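Local structure of endo-beta-1,4-mannanase (Alicyclobacillus acidocaldarius, 4CD8) at residues 52-57 with 67-72; 59-64 with 107-112; 137-142 with 172-177; 215-220 with 272-277; 253-258 with 303-308. The protein hydrolyses beta-1,4-mannosidic linkages inside mannan chains as a family GH113 glycoside hydrolase built on a TIM-barrel fold. All blocks are in the same frame, centred on the assembly; numbering follows the deposited sequence. Where two conformers were deposited one is given.

Contact 1: residues 52-57 with 67-72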
# COMPACT_ATOMS: atom_id res chain seq x y z
N ALA A 52 -10.19 2.46 0.12
CA ALA A 52 -10.45 2.93 1.47
C ALA A 52 -11.90 2.98 1.83
O ALA A 52 -12.70 3.63 1.14
CB ALA A 52 -9.84 4.31 1.68
N GLY A 53 -12.23 2.31 2.92
CA GLY A 53 -13.45 2.57 3.66
C GLY A 53 -13.36 3.91 4.35
O GLY A 53 -12.27 4.50 4.43
N LEU A 54 -14.50 4.43 4.81
CA LEU A 54 -14.53 5.76 5.39
C LEU A 54 -15.06 5.76 6.82
O LEU A 54 -16.11 5.20 7.12
CB LEU A 54 -15.39 6.72 4.55
CG LEU A 54 -14.86 7.07 3.15
CD1 LEU A 54 -15.90 7.90 2.39
CD2 LEU A 54 -13.54 7.83 3.27
N MET A 55 -14.30 6.42 7.67
CA MET A 55 -14.71 6.71 9.01
C MET A 55 -15.32 8.07 9.02
O MET A 55 -14.78 9.02 8.45
CB MET A 55 -13.55 6.65 9.97
CG MET A 55 -13.15 5.21 10.26
SD MET A 55 -11.56 5.05 11.08
CE MET A 55 -11.97 5.75 12.69
N GLU A 56 -16.43 8.13 9.72
CA GLU A 56 -17.18 9.33 9.90
C GLU A 56 -16.31 10.38 10.65
O GLU A 56 -16.26 11.54 10.25
CB GLU A 56 -18.46 8.93 10.66
CG GLU A 56 -19.49 10.02 10.77
CD GLU A 56 -20.46 10.11 9.60
OE1 GLU A 56 -20.40 9.32 8.62
OE2 GLU A 56 -21.33 11.01 9.72
N HIS A 57 -15.57 9.98 11.67
CA HIS A 57 -14.61 10.90 12.28
C HIS A 57 -13.61 9.98 12.94
O HIS A 57 -13.85 8.78 13.05
CB HIS A 57 -15.26 11.85 13.33
CG HIS A 57 -15.87 13.11 12.77
ND1 HIS A 57 -15.13 14.15 12.23
CD2 HIS A 57 -17.16 13.53 12.74
CE1 HIS A 57 -15.93 15.12 11.86
NE2 HIS A 57 -17.17 14.78 12.16
N PRO A 67 -20.46 -0.85 -1.32
CA PRO A 67 -21.35 0.12 -1.97
C PRO A 67 -22.13 0.83 -0.89
O PRO A 67 -22.52 0.22 0.07
CB PRO A 67 -22.25 -0.77 -2.83
CG PRO A 67 -21.42 -1.99 -3.08
CD PRO A 67 -20.75 -2.22 -1.76
N PRO A 68 -22.37 2.13 -1.05
CA PRO A 68 -22.05 2.99 -2.17
C PRO A 68 -20.71 3.73 -2.06
O PRO A 68 -20.39 4.58 -2.90
CB PRO A 68 -23.19 4.04 -2.09
CG PRO A 68 -23.39 4.20 -0.65
CD PRO A 68 -23.20 2.83 -0.05
N VAL A 69 -19.93 3.41 -1.03
CA VAL A 69 -18.70 4.12 -0.74
C VAL A 69 -17.56 3.59 -1.58
O VAL A 69 -16.98 4.31 -2.40
CB VAL A 69 -18.38 4.02 0.75
CG1 VAL A 69 -16.99 4.60 1.06
CG2 VAL A 69 -19.51 4.68 1.55
N THR A 70 -17.27 2.30 -1.41
CA THR A 70 -16.13 1.71 -2.11
C THR A 70 -16.57 0.86 -3.32
O THR A 70 -17.74 0.53 -3.48
CB THR A 70 -15.30 0.77 -1.18
OG1 THR A 70 -16.04 -0.45 -0.96
CG2 THR A 70 -15.02 1.43 0.11
N VAL A 71 -15.57 0.46 -4.10
CA VAL A 71 -15.73 -0.57 -5.10
C VAL A 71 -16.47 -1.77 -4.49
O VAL A 71 -16.29 -2.11 -3.35
CB VAL A 71 -14.38 -1.03 -5.69
CG1 VAL A 71 -13.83 0.04 -6.61
CG2 VAL A 71 -13.36 -1.36 -4.60
N SER A 72 -17.38 -2.33 -5.26
CA SER A 72 -18.10 -3.52 -4.87
C SER A 72 -17.19 -4.73 -4.86
O SER A 72 -16.12 -4.73 -5.48
CB SER A 72 -19.24 -3.81 -5.83
OG SER A 72 -18.76 -4.13 -7.10

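Contact 2: residues 59-64 with 107-112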
# COMPACT_ATOMS: atom_id res chain seq x y z
N GLY A 59 -12.52 9.60 16.01
CA GLY A 59 -12.91 9.03 17.28
C GLY A 59 -14.24 8.28 17.25
O GLY A 59 -14.79 7.98 18.31
N ASP A 60 -14.75 7.98 16.05
CA ASP A 60 -15.98 7.18 15.87
C ASP A 60 -15.60 5.77 15.35
O ASP A 60 -14.86 5.63 14.38
CB ASP A 60 -16.90 7.95 14.89
CG ASP A 60 -18.23 7.27 14.63
OD1 ASP A 60 -18.39 6.06 14.91
OD2 ASP A 60 -19.15 7.98 14.15
N PRO A 61 -16.05 4.70 16.05
CA PRO A 61 -15.63 3.37 15.61
C PRO A 61 -16.25 2.86 14.31
O PRO A 61 -15.87 1.80 13.81
CB PRO A 61 -16.07 2.47 16.78
CG PRO A 61 -17.22 3.20 17.41
CD PRO A 61 -16.81 4.64 17.30
N ALA A 62 -17.23 3.59 13.77
CA ALA A 62 -17.93 3.17 12.56
C ALA A 62 -17.05 3.30 11.35
O ALA A 62 -16.34 4.28 11.19
CB ALA A 62 -19.18 4.04 12.37
N ILE A 63 -17.15 2.31 10.47
CA ILE A 63 -16.49 2.30 9.18
C ILE A 63 -17.49 1.98 8.05
O ILE A 63 -18.23 0.98 8.09
CB ILE A 63 -15.34 1.26 9.11
CG1 ILE A 63 -14.39 1.40 10.32
CG2 ILE A 63 -14.59 1.43 7.81
CD1 ILE A 63 -13.37 0.30 10.40
N ALA A 64 -17.48 2.84 7.04
CA ALA A 64 -18.31 2.66 5.86
C ALA A 64 -17.51 2.05 4.74
O ALA A 64 -16.53 2.63 4.27
CB ALA A 64 -18.89 4.03 5.43
N ILE A 107 -6.11 8.10 14.29
CA ILE A 107 -7.39 7.77 14.91
C ILE A 107 -7.20 7.45 16.39
O ILE A 107 -6.15 6.96 16.81
CB ILE A 107 -8.15 6.66 14.18
CG1 ILE A 107 -7.45 5.31 14.26
CG2 ILE A 107 -8.33 7.09 12.73
CD1 ILE A 107 -8.33 4.18 13.75
N ARG A 108 -8.18 7.81 17.20
CA ARG A 108 -8.06 7.63 18.63
C ARG A 108 -9.40 7.62 19.31
O ARG A 108 -10.29 8.32 18.91
CB ARG A 108 -7.17 8.73 19.25
CG ARG A 108 -7.01 8.58 20.75
CD ARG A 108 -5.82 9.34 21.27
NE ARG A 108 -4.58 8.78 20.74
CZ ARG A 108 -3.38 8.93 21.31
NH1 ARG A 108 -3.26 9.62 22.44
NH2 ARG A 108 -2.30 8.40 20.74
N PHE A 109 -9.50 6.84 20.40
CA PHE A 109 -10.77 6.62 21.12
C PHE A 109 -10.69 6.96 22.59
O PHE A 109 -9.64 6.82 23.21
CB PHE A 109 -11.22 5.19 20.91
CG PHE A 109 -11.43 4.92 19.47
CD1 PHE A 109 -12.59 5.32 18.86
CD2 PHE A 109 -10.40 4.44 18.68
CE1 PHE A 109 -12.75 5.19 17.51
CE2 PHE A 109 -10.55 4.30 17.31
CZ PHE A 109 -11.74 4.68 16.73
N GLU A 110 -11.82 7.45 23.13
CA GLU A 110 -11.95 7.84 24.55
C GLU A 110 -11.67 6.69 25.52
O GLU A 110 -11.16 6.92 26.62
CB GLU A 110 -13.37 8.40 24.81
N LYS A 111 -12.01 5.48 25.09
CA LYS A 111 -11.97 4.29 25.95
C LYS A 111 -11.20 3.16 25.25
O LYS A 111 -11.24 3.03 24.01
CB LYS A 111 -13.40 3.82 26.24
CG LYS A 111 -14.36 4.82 26.89
CD LYS A 111 -14.15 4.97 28.41
CE LYS A 111 -15.28 5.66 29.20
NZ LYS A 111 -15.24 7.15 29.26
N GLU A 112 -10.54 2.32 26.04
CA GLU A 112 -9.94 1.09 25.50
C GLU A 112 -11.01 0.05 25.18
O GLU A 112 -10.99 -0.54 24.11
CB GLU A 112 -8.93 0.46 26.50
CG GLU A 112 -8.18 -0.75 25.91
CD GLU A 112 -7.15 -0.37 24.87
OE1 GLU A 112 -6.90 0.85 24.68
OE2 GLU A 112 -6.56 -1.30 24.23
O HOH W 1 -14.03 8.76 20.79

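Contact 3: residues 137-142 with 172-177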
# COMPACT_ATOMS: atom_id res chain seq x y z
N VAL A 137 -12.75 -12.31 0.34
CA VAL A 137 -12.74 -11.93 -1.07
C VAL A 137 -11.37 -12.23 -1.71
O VAL A 137 -11.31 -12.78 -2.81
CB VAL A 137 -13.10 -10.44 -1.27
CG1 VAL A 137 -12.83 -10.00 -2.69
CG2 VAL A 137 -14.57 -10.16 -0.88
N ALA A 138 -10.29 -11.92 -0.98
CA ALA A 138 -8.93 -12.22 -1.44
C ALA A 138 -8.74 -13.72 -1.71
O ALA A 138 -8.15 -14.09 -2.71
CB ALA A 138 -7.90 -11.72 -0.45
N LYS A 139 -9.28 -14.56 -0.83
CA LYS A 139 -9.12 -16.01 -1.00
C LYS A 139 -9.90 -16.48 -2.23
O LYS A 139 -9.39 -17.22 -3.10
CB LYS A 139 -9.58 -16.74 0.24
CG LYS A 139 -9.60 -18.25 0.00
CD LYS A 139 -9.56 -19.02 1.30
CE LYS A 139 -9.70 -20.52 1.00
NZ LYS A 139 -9.36 -21.29 2.21
N ARG A 140 -11.15 -16.05 -2.32
CA ARG A 140 -11.99 -16.47 -3.44
C ARG A 140 -11.52 -15.98 -4.82
O ARG A 140 -11.78 -16.63 -5.82
CB ARG A 140 -13.42 -16.01 -3.19
CG ARG A 140 -14.11 -16.66 -2.01
CD ARG A 140 -15.60 -16.35 -1.94
NE ARG A 140 -16.32 -16.97 -3.03
CZ ARG A 140 -17.62 -16.84 -3.22
NH1 ARG A 140 -18.36 -16.12 -2.37
NH2 ARG A 140 -18.19 -17.44 -4.26
N THR A 141 -10.84 -14.83 -4.84
CA THR A 141 -10.34 -14.22 -6.08
C THR A 141 -8.88 -14.60 -6.36
O THR A 141 -8.29 -14.19 -7.34
CB THR A 141 -10.50 -12.70 -6.07
OG1 THR A 141 -9.79 -12.14 -4.97
CG2 THR A 141 -12.02 -12.33 -6.00
N GLY A 142 -8.31 -15.43 -5.49
CA GLY A 142 -6.97 -15.95 -5.70
C GLY A 142 -5.85 -14.93 -5.51
O GLY A 142 -4.74 -15.07 -6.08
N GLU A 172 -9.75 -16.92 7.15
CA GLU A 172 -10.44 -16.58 5.90
C GLU A 172 -9.55 -16.60 4.68
O GLU A 172 -10.04 -16.50 3.56
CB GLU A 172 -11.04 -15.17 6.02
CG GLU A 172 -12.07 -15.00 7.12
CD GLU A 172 -13.40 -15.69 6.85
OE1 GLU A 172 -13.61 -16.22 5.75
OE2 GLU A 172 -14.27 -15.72 7.78
N TYR A 173 -8.23 -16.71 4.91
CA TYR A 173 -7.28 -16.45 3.85
C TYR A 173 -5.98 -17.23 4.09
O TYR A 173 -5.40 -17.10 5.15
CB TYR A 173 -7.03 -14.92 3.80
CG TYR A 173 -6.02 -14.55 2.74
CD1 TYR A 173 -6.35 -14.60 1.39
CD2 TYR A 173 -4.74 -14.18 3.09
CE1 TYR A 173 -5.43 -14.27 0.42
CE2 TYR A 173 -3.80 -13.84 2.13
CZ TYR A 173 -4.16 -13.89 0.80
OH TYR A 173 -3.26 -13.59 -0.20
N ASP A 174 -5.53 -17.93 3.04
CA ASP A 174 -4.40 -18.85 3.11
C ASP A 174 -3.11 -18.28 2.49
O ASP A 174 -2.06 -18.91 2.53
CB ASP A 174 -4.72 -20.15 2.35
CG ASP A 174 -5.94 -20.85 2.88
OD1 ASP A 174 -6.09 -20.93 4.12
OD2 ASP A 174 -6.76 -21.32 2.05
N GLY A 175 -3.19 -17.06 1.93
CA GLY A 175 -2.05 -16.51 1.19
C GLY A 175 -1.10 -15.74 2.07
O GLY A 175 -1.15 -15.81 3.30
N LEU A 176 -0.21 -14.97 1.45
CA LEU A 176 0.74 -14.17 2.21
C LEU A 176 0.04 -13.00 2.87
O LEU A 176 -0.83 -12.35 2.25
CB LEU A 176 1.83 -13.61 1.29
CG LEU A 176 2.74 -14.68 0.69
CD1 LEU A 176 3.48 -14.06 -0.47
CD2 LEU A 176 3.74 -15.10 1.75
N VAL A 177 0.42 -12.70 4.09
CA VAL A 177 -0.16 -11.63 4.87
C VAL A 177 0.95 -10.67 5.25
O VAL A 177 2.00 -11.05 5.73
CB VAL A 177 -0.92 -12.11 6.14
CG1 VAL A 177 -1.37 -10.91 6.98
CG2 VAL A 177 -2.12 -12.93 5.73

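Contact 4: residues 215-220 with 272-277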
# COMPACT_ATOMS: atom_id res chain seq x y z
N VAL A 215 18.92 0.44 9.59
CA VAL A 215 17.86 0.10 10.52
C VAL A 215 16.87 -0.86 9.86
O VAL A 215 16.38 -1.79 10.49
CB VAL A 215 17.14 1.34 11.03
CG1 VAL A 215 15.94 0.93 11.89
CG2 VAL A 215 18.11 2.20 11.82
N LEU A 216 16.59 -0.67 8.57
CA LEU A 216 15.70 -1.56 7.85
C LEU A 216 16.28 -2.98 7.84
O LEU A 216 15.55 -3.96 8.10
CB LEU A 216 15.47 -1.06 6.43
CG LEU A 216 14.81 0.31 6.29
CD1 LEU A 216 14.71 0.71 4.82
CD2 LEU A 216 13.44 0.36 6.93
N ARG A 217 17.58 -3.07 7.55
CA ARG A 217 18.25 -4.38 7.59
C ARG A 217 18.12 -4.99 8.98
O ARG A 217 17.78 -6.20 9.13
CB ARG A 217 19.72 -4.24 7.21
CG ARG A 217 20.51 -5.53 7.22
CD ARG A 217 21.93 -5.38 6.67
NE ARG A 217 22.45 -4.04 6.86
CZ ARG A 217 22.77 -3.18 5.90
NH1 ARG A 217 22.68 -3.48 4.61
NH2 ARG A 217 23.21 -1.98 6.24
N GLU A 218 18.40 -4.19 9.99
CA GLU A 218 18.34 -4.68 11.37
C GLU A 218 16.97 -5.16 11.79
O GLU A 218 16.84 -6.15 12.52
CB GLU A 218 18.88 -3.62 12.34
CG GLU A 218 20.35 -3.29 12.07
CD GLU A 218 20.80 -1.89 12.50
OE1 GLU A 218 20.07 -1.18 13.21
OE2 GLU A 218 21.93 -1.50 12.12
N VAL A 219 15.94 -4.48 11.34
CA VAL A 219 14.57 -4.89 11.65
C VAL A 219 14.27 -6.23 10.98
O VAL A 219 13.76 -7.16 11.64
CB VAL A 219 13.56 -3.83 11.17
CG1 VAL A 219 12.13 -4.39 11.20
CG2 VAL A 219 13.64 -2.58 12.04
N ALA A 220 14.58 -6.37 9.70
CA ALA A 220 14.36 -7.65 9.03
C ALA A 220 15.12 -8.77 9.73
O ALA A 220 14.57 -9.85 10.01
CB ALA A 220 14.79 -7.55 7.58
N GLU A 272 20.47 -7.48 -1.12
CA GLU A 272 20.61 -8.42 -0.00
C GLU A 272 19.31 -9.17 0.20
O GLU A 272 18.24 -8.63 -0.04
CB GLU A 272 21.02 -7.67 1.26
CG GLU A 272 22.43 -7.12 1.12
CD GLU A 272 22.84 -6.21 2.25
OE1 GLU A 272 22.10 -6.05 3.23
OE2 GLU A 272 23.94 -5.65 2.15
N PRO A 273 19.40 -10.44 0.64
CA PRO A 273 18.20 -11.31 0.67
C PRO A 273 17.03 -10.87 1.58
O PRO A 273 15.90 -11.31 1.36
CB PRO A 273 18.74 -12.69 1.10
CG PRO A 273 20.17 -12.46 1.55
CD PRO A 273 20.65 -11.19 0.92
N TRP A 274 17.32 -10.06 2.60
CA TRP A 274 16.29 -9.57 3.53
C TRP A 274 15.31 -8.58 2.90
O TRP A 274 14.22 -8.38 3.43
CB TRP A 274 16.93 -8.94 4.78
CG TRP A 274 17.75 -7.73 4.47
CD1 TRP A 274 19.09 -7.71 4.22
CD2 TRP A 274 17.29 -6.38 4.33
NE1 TRP A 274 19.49 -6.44 3.95
CE2 TRP A 274 18.42 -5.60 4.01
CE3 TRP A 274 16.04 -5.75 4.46
CZ2 TRP A 274 18.34 -4.23 3.79
CZ3 TRP A 274 15.97 -4.37 4.26
CH2 TRP A 274 17.11 -3.63 3.93
N PHE A 275 15.72 -7.98 1.80
CA PHE A 275 14.89 -6.98 1.14
C PHE A 275 14.17 -7.60 -0.07
O PHE A 275 14.80 -8.15 -0.99
CB PHE A 275 15.72 -5.81 0.69
CG PHE A 275 14.93 -4.75 -0.01
CD1 PHE A 275 13.85 -4.19 0.60
CD2 PHE A 275 15.26 -4.35 -1.30
CE1 PHE A 275 13.11 -3.21 -0.05
CE2 PHE A 275 14.55 -3.36 -1.93
CZ PHE A 275 13.45 -2.80 -1.30
N LYS A 276 12.85 -7.51 -0.05
CA LYS A 276 12.04 -8.19 -1.04
C LYS A 276 11.29 -7.26 -2.00
O LYS A 276 10.53 -7.72 -2.81
CB LYS A 276 11.09 -9.16 -0.36
CG LYS A 276 11.79 -10.42 0.06
CD LYS A 276 12.12 -11.32 -1.12
CE LYS A 276 12.61 -12.66 -0.60
NZ LYS A 276 13.17 -13.49 -1.69
N GLY A 277 11.64 -5.97 -2.00
CA GLY A 277 11.30 -5.13 -3.14
C GLY A 277 10.30 -4.04 -2.91
O GLY A 277 10.14 -3.51 -1.80

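Contact 5: residues 253-258 with 303-308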
# COMPACT_ATOMS: atom_id res chain seq x y z
N VAL A 253 4.96 21.47 -11.57
CA VAL A 253 5.25 20.13 -12.08
C VAL A 253 6.76 20.01 -12.31
O VAL A 253 7.37 20.93 -12.90
CB VAL A 253 4.46 19.83 -13.39
CG1 VAL A 253 4.92 18.51 -14.01
CG2 VAL A 253 2.96 19.76 -13.07
N CYS A 254 7.37 18.91 -11.82
CA CYS A 254 8.79 18.74 -12.00
C CYS A 254 9.05 17.24 -12.15
O CYS A 254 9.16 16.52 -11.15
CB CYS A 254 9.55 19.28 -10.79
SG CYS A 254 11.34 19.20 -11.01
N LEU A 255 9.13 16.81 -13.40
CA LEU A 255 9.32 15.40 -13.70
C LEU A 255 10.67 14.91 -13.18
O LEU A 255 10.76 13.78 -12.61
CB LEU A 255 9.15 15.16 -15.22
CG LEU A 255 7.74 14.79 -15.74
CD1 LEU A 255 6.62 15.74 -15.26
CD2 LEU A 255 7.74 14.70 -17.26
N ASP A 256 11.69 15.78 -13.28
CA ASP A 256 13.05 15.42 -12.89
C ASP A 256 13.15 15.13 -11.38
O ASP A 256 13.97 14.31 -10.97
CB ASP A 256 14.06 16.50 -13.30
CG ASP A 256 14.27 16.59 -14.81
OD1 ASP A 256 13.70 15.74 -15.56
OD2 ASP A 256 14.99 17.49 -15.23
N GLU A 257 12.33 15.79 -10.57
CA GLU A 257 12.36 15.61 -9.11
C GLU A 257 11.94 14.19 -8.74
O GLU A 257 12.56 13.53 -7.89
CB GLU A 257 11.45 16.64 -8.42
CG GLU A 257 11.35 16.57 -6.88
CD GLU A 257 12.60 17.00 -6.13
OE1 GLU A 257 13.66 17.29 -6.76
OE2 GLU A 257 12.52 17.05 -4.86
N GLN A 258 10.87 13.72 -9.38
CA GLN A 258 10.40 12.35 -9.19
C GLN A 258 11.50 11.37 -9.60
O GLN A 258 11.76 10.39 -8.91
CB GLN A 258 9.15 12.11 -10.01
CG GLN A 258 8.57 10.72 -9.86
CD GLN A 258 7.35 10.54 -10.75
OE1 GLN A 258 7.49 10.49 -11.96
NE2 GLN A 258 6.15 10.45 -10.15
N GLY A 303 4.95 7.75 -18.50
CA GLY A 303 5.31 8.79 -19.44
C GLY A 303 6.31 9.83 -18.93
O GLY A 303 6.57 10.82 -19.60
N LYS A 304 6.90 9.55 -17.76
CA LYS A 304 7.90 10.41 -17.13
C LYS A 304 9.27 9.73 -17.08
O LYS A 304 9.36 8.52 -17.28
CB LYS A 304 7.45 10.77 -15.70
CG LYS A 304 6.07 11.44 -15.68
CD LYS A 304 5.55 11.71 -14.28
CE LYS A 304 4.13 12.23 -14.36
NZ LYS A 304 3.46 12.31 -13.02
N PRO A 305 10.33 10.51 -16.81
CA PRO A 305 11.65 9.88 -16.76
C PRO A 305 11.74 8.79 -15.68
O PRO A 305 12.45 7.80 -15.89
CB PRO A 305 12.63 11.05 -16.51
CG PRO A 305 11.80 12.30 -16.46
CD PRO A 305 10.40 11.98 -16.87
N ALA A 306 11.00 8.91 -14.59
CA ALA A 306 11.01 7.83 -13.58
C ALA A 306 10.57 6.49 -14.14
O ALA A 306 11.01 5.41 -13.63
CB ALA A 306 10.16 8.18 -12.39
N GLU A 307 9.71 6.50 -15.15
CA GLU A 307 9.29 5.23 -15.78
C GLU A 307 10.52 4.48 -16.29
O GLU A 307 10.64 3.23 -16.08
CB GLU A 307 8.27 5.45 -16.92
CG GLU A 307 7.91 4.19 -17.68
CD GLU A 307 6.97 4.42 -18.85
OE1 GLU A 307 6.54 5.55 -19.04
OE2 GLU A 307 6.66 3.45 -19.59
N ASP A 308 11.43 5.20 -16.95
CA ASP A 308 12.67 4.61 -17.45
C ASP A 308 13.64 4.25 -16.32
O ASP A 308 14.36 3.23 -16.43
CB ASP A 308 13.39 5.57 -18.42
CG ASP A 308 12.52 5.95 -19.59
OD1 ASP A 308 11.79 5.07 -20.12
OD2 ASP A 308 12.54 7.13 -19.95
O HOH W 2 9.81 11.31 -13.40

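Contact 1: residues 52-57 with 67-72
Leu54 and Val69 meet branch to branch. Their side chains cross obliquely, and Leu54 CD1 comes within 3.7 Å of Val69 CG1. The same methyl of Val69 also lies 3.9 Å from Leu54 CG, so one branch of the valine serves both leucine atoms. Val69 CG1 stands anti to its own backbone N (chi1 173°), which turns this methyl to the leucine. Val69 also packs on Ala64 of the strand 63-64.

Thr70 uses its methyl in a different way. Thr70 CG2 faces the backbone of the strand, not a side chain, and sits 3.4 Å from Ala52 O and 4.0 Å from Gly53 CA. The hydroxyl takes the other direction: Thr70 OG1 lies between its own N and carbonyl carbon (chi1 73°) and donates to Val71 O at 2.9 Å. The polar end of Thr70 is therefore tied within its own loop, while the apolar end meets the strand.

The contact joins the C-terminal end of strand 46-55 to the loop that leads into helix 73-85. Ala52 lies about 6 Å, by its side chain, from the bound beta-D-mannopyranose. This is a beta-to-alpha connection of a TIM barrel, folded against its strand close to the sugar site.

Contact 2: residues 59-64 with 107-112
Phe109 lays one corner of its ring against the backbone of Gly59, Asp60 and Pro61. The contact joins two connections of the TIM barrel: the one that follows strand 46-55 and the one that follows strand 89-98. CE1 does most of the touching. Phe109 CE1 lies 3.4 Å from Gly59 C and 3.6 Å from Asp60 C. The Asp60 carbon sits at the ring edge, near the ring plane, while Gly59 C and Pro61 N approach obliquely. Pro61 adds its CD, 4.1 Å from Phe109 CE1, and the two side chains cross at a slant.

Phe109 CG is anti to the carbonyl carbon (chi1 -59°); the ring beyond it reaches the 59-61 backbone. Trp120 meets the ring edge-to-face, and Trp123 also touches it. The phenylalanine is thus buried between the loop and the start of helix 120-140.

The backbones approach closely at Gly59, where Gly59 CA makes a C-H...O contact with Arg108 O at 3.2 Å. Asp60 turns away from 107-112 and forms an Asx turn within 59-64: its OD1 accepts from Ala62 N at 3.0 Å, from above the carboxylate plane. One water bridges the two loops. It donates to Gly59 O at 2.7 Å and accepts a weak bond from Glu110 N at 3.5 Å.

Contact 3: residues 137-142 with 172-177
Lys139 and Asp174 form the charged part of the contact. Lys139 NZ donates to Asp174 OD2 at 2.6 Å, a salt bridge that meets the oxygen on its syn side and 30° out of the carboxylate plane. CG of Lys139 is anti to the backbone N (chi1 172°), and the chain runs extended from there. On its way it passes the backbone of Glu172: Lys139 CB and Lys139 CD each lie 3.4 Å from Glu172 O.

The aromatic part is made by Tyr173. Tyr173 CE1 lies 3.7 Å from Ala138 CB, which approaches the ring obliquely. Lys139 N sits at the ring edge, 3.7 Å from Tyr173 CD1. Gly175 N lies over one face of the ring, toward the rim.

The polar end of Tyr173 stands apart from this packing. Its hydroxyl is hydrogen-bonded to Cys143 O, just beyond the helix end. An alanine in place of Tyr173 would probably open a gap beside Ala138 and leave Cys143 O without this partner.

The backbone part is local. Helix 120-140 ends in a Schellman motif at Gly142, and Val137 O accepts from both Thr141 N and Thr141 OG1.

The contact sets the C-terminal end of one TIM-barrel helix against the turn between the next helix and strand 176-182. Its chemistry is divided: a buried tyrosine packs on the helix, while an ion pair of two exposed residues lies at the surface and is probably weakened by solvent.

Contact 4: residues 215-220 with 272-277
Arg217 lies over one face of the Trp274 indole and then reaches past it to Glu272. Arg217 CA sits 3.7 Å from the centroid of the six-membered ring of Trp274, nearly over its centre, a CH-pi contact. Arg217 CG is anti to the backbone N, which sets it over the indole, 3.5 Å from Trp274 NE1. The chain then bends at chi3, at 28°, away from a staggered value. The guanidinium ends steeply inclined to the indole, their planes 83° apart.

There Arg217 NH1 donates to Glu272 OE1 at 3.0 Å, in a salt bridge. The carboxylate oxygen lies in the guanidinium plane and is met on its syn side. Glu272 OE1 also accepts from Trp274 NE1 at 2.7 Å through its anti lone pair, close to the indole plane. Two donors therefore grip OE1, and the NE1 bond is likely to fix the rotation of the indole.

Helix 209-223 is one of the outer helices of the TIM barrel, and the turn 272-275 leads into barrel strand 275-283. Trp274 is the wedge between them. Its CG takes the crowded position between backbone N and carbonyl carbon (chi1 63°), and the indole beyond it lies against Arg217. Phe275 CB lies against the face opposite Arg217, toward the rim.

The two alkyl neighbours on the helix meet other parts of the tryptophan. Leu216 CB lies 3.9 Å from Trp274 CH2 at the far end of the indole. Ala220 CB stands 3.8 Å from Trp274 CB, close to where the side chain leaves the backbone.

Contact 5: residues 253-258 with 303-308
Leu255 and Lys304 face each other near the beginnings of two helices, their CA atoms 6.2 Å apart. Helix 255-268 starts after Cys254 at its N-cap, and helix 305-317 follows Lys304 in the chain. Both are outer helices of the TIM barrel, and this contact joins their first turns. Gln258 lies one turn on, beside Ala306.

Leu255 packs on the aliphatic part of Lys304 and on the proline ring. The side chains cross at about a right angle, with Leu255 CG 3.7 Å from Lys304 CG. Leu255 CB lies 3.8 Å from Pro305 CD. Asp256 adds a looser touch, OD1 against Pro305 CG. Lys304 runs extended past the leucine, and its NZ forms a salt bridge with Asp296.

Gln258 is also extended, with CG anti to the backbone N (chi1 -179°). Gln258 OE1 comes to 3.3 Å from Lys304 CD and 3.6 Å from Ala306 CB. The other end of the amide is held as well, since NE2 is hydrogen-bonded to Cys234 O. An alanine at Gln258 would probably leave Cys234 O without this donor, open a gap beside Ala306 and deprive the bridging water of one acceptor.

Gly303 is tied to the new helix by its N, which donates to Glu307 OE1. Between the helices sits one water. It donates to Leu255 O and to Gln258 OE1, and it accepts from Ala306 N at 2.9 Å.

Contacts 1 to 4 all reach the one curled sheet of the TIM barrel, while contact 5 joins two outer helices. Contacts 1 and 2 touch, with centres 16 Å apart. Their segments alternate along the chain, and neighbouring strands 46-55 and 63-64 connect them. Contact 3 follows in series, its centre 21 Å from that of contact 1. Contacts 4 and 5 again alternate: strand 275-283 of contact 4 comes between helices 255-268 and 305-317 of contact 5, and their centres are 27 Å apart. Contacts 1 and 4 lie on opposite sides of the chain's centre. The contacts thus fall at different points around the barrel, with contact 1 near the bound sugar.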